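Local coordinates for protein putative NAD(P)H-dependent FMN-containing oxidoreductase YwqN (Bacillus subtilis, PDB 1RLI) that probably works as an NAD(P)H-dependent, FMN-containing oxidoreductase of the SsuE family, at residues D[77-90]-D[131-143]. Sequence-based numbering, arbitrary orientation.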
# COMPACT_ATOMS: atom_id res chain seq x y z
N PHE D 77 9.47 -1.29 -17.50
CA PHE D 77 10.02 -0.10 -16.85
C PHE D 77 11.01 -0.60 -15.84
O PHE D 77 10.63 -1.29 -14.90
CB PHE D 77 8.89 0.67 -16.17
CG PHE D 77 7.93 1.29 -17.14
CD1 PHE D 77 8.13 2.59 -17.59
CD2 PHE D 77 6.87 0.55 -17.65
CE1 PHE D 77 7.26 3.14 -18.54
CE2 PHE D 77 6.01 1.10 -18.60
CZ PHE D 77 6.22 2.40 -19.04
N ALA D 78 12.28 -0.25 -16.02
CA ALA D 78 13.32 -0.71 -15.11
C ALA D 78 13.89 0.47 -14.35
O ALA D 78 14.32 1.46 -14.96
CB ALA D 78 14.43 -1.41 -15.91
N THR D 79 13.93 0.37 -13.03
CA THR D 79 14.42 1.52 -12.27
C THR D 79 15.04 1.21 -10.92
O THR D 79 14.68 0.23 -10.29
CB THR D 79 13.25 2.49 -11.95
OG1 THR D 79 13.74 3.65 -11.24
CG2 THR D 79 12.21 1.78 -11.04
N PRO D 80 16.00 2.04 -10.49
CA PRO D 80 16.58 1.79 -9.18
C PRO D 80 15.56 2.41 -8.24
O PRO D 80 14.74 3.24 -8.67
CB PRO D 80 17.89 2.59 -9.22
CG PRO D 80 17.62 3.67 -10.20
CD PRO D 80 16.83 2.96 -11.28
N ILE D 81 15.56 2.01 -6.98
CA ILE D 81 14.63 2.59 -6.03
C ILE D 81 15.41 3.67 -5.29
O ILE D 81 16.36 3.37 -4.57
CB ILE D 81 14.10 1.54 -5.01
CG1 ILE D 81 13.34 0.41 -5.75
CG2 ILE D 81 13.15 2.22 -4.00
CD1 ILE D 81 12.84 -0.71 -4.84
N TYR D 82 15.03 4.92 -5.52
CA TYR D 82 15.68 6.06 -4.85
C TYR D 82 14.64 6.64 -3.92
O TYR D 82 13.55 7.03 -4.36
CB TYR D 82 16.07 7.16 -5.83
CG TYR D 82 17.17 6.84 -6.81
CD1 TYR D 82 18.03 5.76 -6.61
CD2 TYR D 82 17.36 7.64 -7.94
CE1 TYR D 82 19.07 5.49 -7.53
CE2 TYR D 82 18.37 7.38 -8.85
CZ TYR D 82 19.22 6.31 -8.64
OH TYR D 82 20.20 6.06 -9.57
N TRP D 83 14.99 6.71 -2.64
CA TRP D 83 14.06 7.26 -1.65
C TRP D 83 12.67 6.65 -1.74
O TRP D 83 11.65 7.36 -1.70
CB TRP D 83 14.01 8.79 -1.76
CG TRP D 83 15.34 9.38 -1.42
CD1 TRP D 83 16.38 9.60 -2.29
CD2 TRP D 83 15.85 9.64 -0.11
NE1 TRP D 83 17.51 9.97 -1.59
CE2 TRP D 83 17.22 10.00 -0.26
CE3 TRP D 83 15.29 9.59 1.17
CZ2 TRP D 83 18.04 10.32 0.84
CZ3 TRP D 83 16.11 9.90 2.27
CH2 TRP D 83 17.47 10.26 2.09
N PHE D 84 12.65 5.32 -1.83
CA PHE D 84 11.42 4.53 -1.86
C PHE D 84 10.50 4.82 -3.04
O PHE D 84 9.30 4.50 -3.04
CB PHE D 84 10.70 4.70 -0.52
CG PHE D 84 11.59 4.40 0.65
CD1 PHE D 84 11.90 3.08 0.98
CD2 PHE D 84 12.23 5.44 1.32
CE1 PHE D 84 12.85 2.80 1.96
CE2 PHE D 84 13.17 5.17 2.29
CZ PHE D 84 13.49 3.85 2.61
N GLY D 85 11.09 5.42 -4.07
CA GLY D 85 10.33 5.73 -5.27
C GLY D 85 11.15 5.38 -6.49
O GLY D 85 12.19 4.76 -6.37
N MET D 86 10.69 5.78 -7.67
CA MET D 86 11.45 5.48 -8.88
C MET D 86 12.60 6.48 -9.02
O MET D 86 12.78 7.37 -8.19
CB MET D 86 10.53 5.52 -10.10
CG MET D 86 9.91 6.89 -10.36
SD MET D 86 8.66 6.82 -11.68
CE MET D 86 7.23 6.16 -10.72
N SER D 87 13.37 6.36 -10.09
CA SER D 87 14.49 7.28 -10.29
C SER D 87 14.01 8.67 -10.72
O SER D 87 12.87 8.84 -11.13
CB SER D 87 15.44 6.71 -11.35
OG SER D 87 14.88 6.79 -12.64
N GLY D 88 14.88 9.67 -10.60
CA GLY D 88 14.51 11.00 -11.03
C GLY D 88 14.22 11.00 -12.52
O GLY D 88 13.27 11.64 -12.98
N THR D 89 15.01 10.27 -13.31
CA THR D 89 14.76 10.24 -14.75
C THR D 89 13.43 9.60 -15.11
O THR D 89 12.71 10.11 -15.95
CB THR D 89 15.88 9.53 -15.52
OG1 THR D 89 16.07 8.21 -14.99
CG2 THR D 89 17.19 10.31 -15.41
N LEU D 90 13.08 8.48 -14.46
CA LEU D 90 11.81 7.84 -14.81
C LEU D 90 10.63 8.66 -14.33
O LEU D 90 9.58 8.69 -15.00
CB LEU D 90 11.73 6.40 -14.25
CG LEU D 90 10.49 5.60 -14.68
CD1 LEU D 90 10.41 5.52 -16.22
CD2 LEU D 90 10.54 4.18 -14.11
N LYS D 131 9.90 -2.57 1.55
CA LYS D 131 9.91 -1.12 1.42
C LYS D 131 9.66 -0.61 -0.00
O LYS D 131 9.41 0.58 -0.19
CB LYS D 131 11.22 -0.57 1.98
CG LYS D 131 11.39 -0.93 3.46
CD LYS D 131 12.59 -0.25 4.11
CE LYS D 131 12.67 -0.63 5.60
NZ LYS D 131 13.96 -0.19 6.22
N GLY D 132 9.71 -1.52 -0.98
CA GLY D 132 9.46 -1.14 -2.36
C GLY D 132 8.01 -1.38 -2.77
O GLY D 132 7.63 -1.10 -3.91
N LEU D 133 7.18 -1.90 -1.85
CA LEU D 133 5.78 -2.16 -2.22
C LEU D 133 4.99 -0.89 -2.53
O LEU D 133 4.19 -0.89 -3.46
CB LEU D 133 5.09 -3.01 -1.15
CG LEU D 133 5.74 -4.40 -0.98
CD1 LEU D 133 4.96 -5.25 0.01
CD2 LEU D 133 5.81 -5.11 -2.33
N PRO D 134 5.18 0.21 -1.77
CA PRO D 134 4.41 1.40 -2.13
C PRO D 134 4.70 1.81 -3.58
O PRO D 134 3.80 2.25 -4.30
CB PRO D 134 4.91 2.45 -1.14
CG PRO D 134 5.09 1.62 0.11
CD PRO D 134 5.80 0.36 -0.44
N LEU D 135 5.96 1.67 -3.99
CA LEU D 135 6.31 2.04 -5.37
C LEU D 135 5.56 1.15 -6.38
O LEU D 135 5.07 1.60 -7.41
CB LEU D 135 7.84 1.93 -5.61
CG LEU D 135 8.28 2.03 -7.07
CD1 LEU D 135 7.83 3.38 -7.70
CD2 LEU D 135 9.84 1.91 -7.12
N ILE D 136 5.50 -0.14 -6.10
CA ILE D 136 4.79 -1.04 -7.01
C ILE D 136 3.32 -0.64 -7.05
O ILE D 136 2.71 -0.66 -8.10
CB ILE D 136 4.95 -2.52 -6.57
CG1 ILE D 136 6.44 -2.91 -6.63
CG2 ILE D 136 4.14 -3.45 -7.49
CD1 ILE D 136 7.07 -2.74 -8.03
N GLN D 137 2.75 -0.25 -5.90
CA GLN D 137 1.34 0.15 -5.89
C GLN D 137 1.15 1.48 -6.62
O GLN D 137 0.09 1.73 -7.19
CB GLN D 137 0.83 0.24 -4.45
CG GLN D 137 0.85 -1.11 -3.75
CD GLN D 137 0.40 -1.01 -2.30
OE1 GLN D 137 1.10 -0.44 -1.46
NE2 GLN D 137 -0.77 -1.55 -2.01
N GLN D 138 2.18 2.32 -6.61
CA GLN D 138 2.11 3.58 -7.32
C GLN D 138 2.08 3.22 -8.81
O GLN D 138 1.26 3.76 -9.57
CB GLN D 138 3.35 4.41 -6.98
CG GLN D 138 3.35 5.83 -7.50
CD GLN D 138 4.55 6.59 -6.93
OE1 GLN D 138 5.70 6.29 -7.27
NE2 GLN D 138 4.29 7.54 -6.03
N PHE D 139 2.94 2.30 -9.24
CA PHE D 139 2.95 1.90 -10.66
C PHE D 139 1.59 1.32 -11.04
O PHE D 139 1.10 1.56 -12.15
CB PHE D 139 4.04 0.86 -10.95
CG PHE D 139 5.40 1.45 -11.24
CD1 PHE D 139 5.58 2.27 -12.36
CD2 PHE D 139 6.49 1.18 -10.42
CE1 PHE D 139 6.84 2.82 -12.66
CE2 PHE D 139 7.77 1.73 -10.71
CZ PHE D 139 7.94 2.55 -11.83
N GLU D 140 0.98 0.58 -10.12
CA GLU D 140 -0.34 -0.01 -10.35
C GLU D 140 -1.33 1.11 -10.71
O GLU D 140 -2.09 0.97 -11.68
CB GLU D 140 -0.81 -0.76 -9.09
CG GLU D 140 -2.26 -1.30 -9.13
CD GLU D 140 -2.71 -1.95 -7.81
OE1 GLU D 140 -2.12 -1.65 -6.73
OE2 GLU D 140 -3.66 -2.76 -7.84
N HIS D 141 -1.33 2.20 -9.94
CA HIS D 141 -2.26 3.31 -10.23
C HIS D 141 -1.92 3.98 -11.55
O HIS D 141 -2.81 4.35 -12.30
CB HIS D 141 -2.24 4.37 -9.11
CG HIS D 141 -2.86 3.91 -7.82
ND1 HIS D 141 -4.09 3.27 -7.76
CD2 HIS D 141 -2.44 4.03 -6.54
CE1 HIS D 141 -4.38 3.01 -6.50
NE2 HIS D 141 -3.40 3.46 -5.74
N ILE D 142 -0.64 4.16 -11.81
CA ILE D 142 -0.21 4.79 -13.07
C ILE D 142 -0.71 3.97 -14.27
O ILE D 142 -1.36 4.50 -15.19
CB ILE D 142 1.34 4.89 -13.12
CG1 ILE D 142 1.82 5.90 -12.07
CG2 ILE D 142 1.81 5.28 -14.54
CD1 ILE D 142 3.36 5.92 -11.91
N PHE D 143 -0.42 2.67 -14.27
CA PHE D 143 -0.85 1.86 -15.40
C PHE D 143 -2.37 1.78 -15.52
O PHE D 143 -2.90 1.87 -16.64
CB PHE D 143 -0.24 0.44 -15.30
CG PHE D 143 1.27 0.44 -15.29
CD1 PHE D 143 1.98 1.34 -16.09
CD2 PHE D 143 1.98 -0.44 -14.49
CE1 PHE D 143 3.37 1.35 -16.10
CE2 PHE D 143 3.39 -0.43 -14.49
CZ PHE D 143 4.08 0.47 -15.29
O HOH W 1 8.22 2.03 -2.08
O HOH W 2 8.13 7.29 -7.26
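Met86 reaches across to the helix of 131-143 with its terminal methyl, which settles among Leu135, Gln138, Phe139 and Ile142. Its CG sits between the backbone N and the carbonyl carbon (chi1 63°), and a bend at chi3 (80°) brings CE to 3.8 Å from Phe139 CZ; the sulfur makes an oblique Met-aromatic contact with the same ring. Leu90 CD2 meets Phe139 from the opposite direction, at the ring edge and in its plane, 3.8 Å from CZ. Leu135 lies one helical turn before Phe139: its CG is anti to the backbone N, and the two methyls divide the work, CD1 lying 3.7 Å from Met86 N while CD2 packs on the carbonyl of Gly85 and on Ile81 CG1.

In this flavodoxin-like alpha/beta fold, strand 74-80 is central in the parallel part of the sheet, and the loop after it, with a type I' turn at Tyr82-Gly85, is covered here by helix 133-146. In FMN reductases of this fold the loop following this strand helps to form the flavin site, so this one probably borders the FMN pocket. Further along the helix, the rings of Phe77 and Phe143 slide past each other obliquely, planes 39° apart, and Phe143 also packs edge-to-face with Phe150.

Two waters bridge the segments, the first between backbone atoms alone, the second from backbone to side chain. One donates to Phe84 O and Lys131 O and accepts from Leu135 N; the other accepts from Met86 N and donates to Gln138 OE1 (2.6 Å), whose NE2 bonds to Phe84 O of the second subunit. Just before helix 133-146, the Lys131 chain runs alongside the Phe84 ring, CD 3.7 Å from CE1, before NZ forms a salt bridge with Asp126.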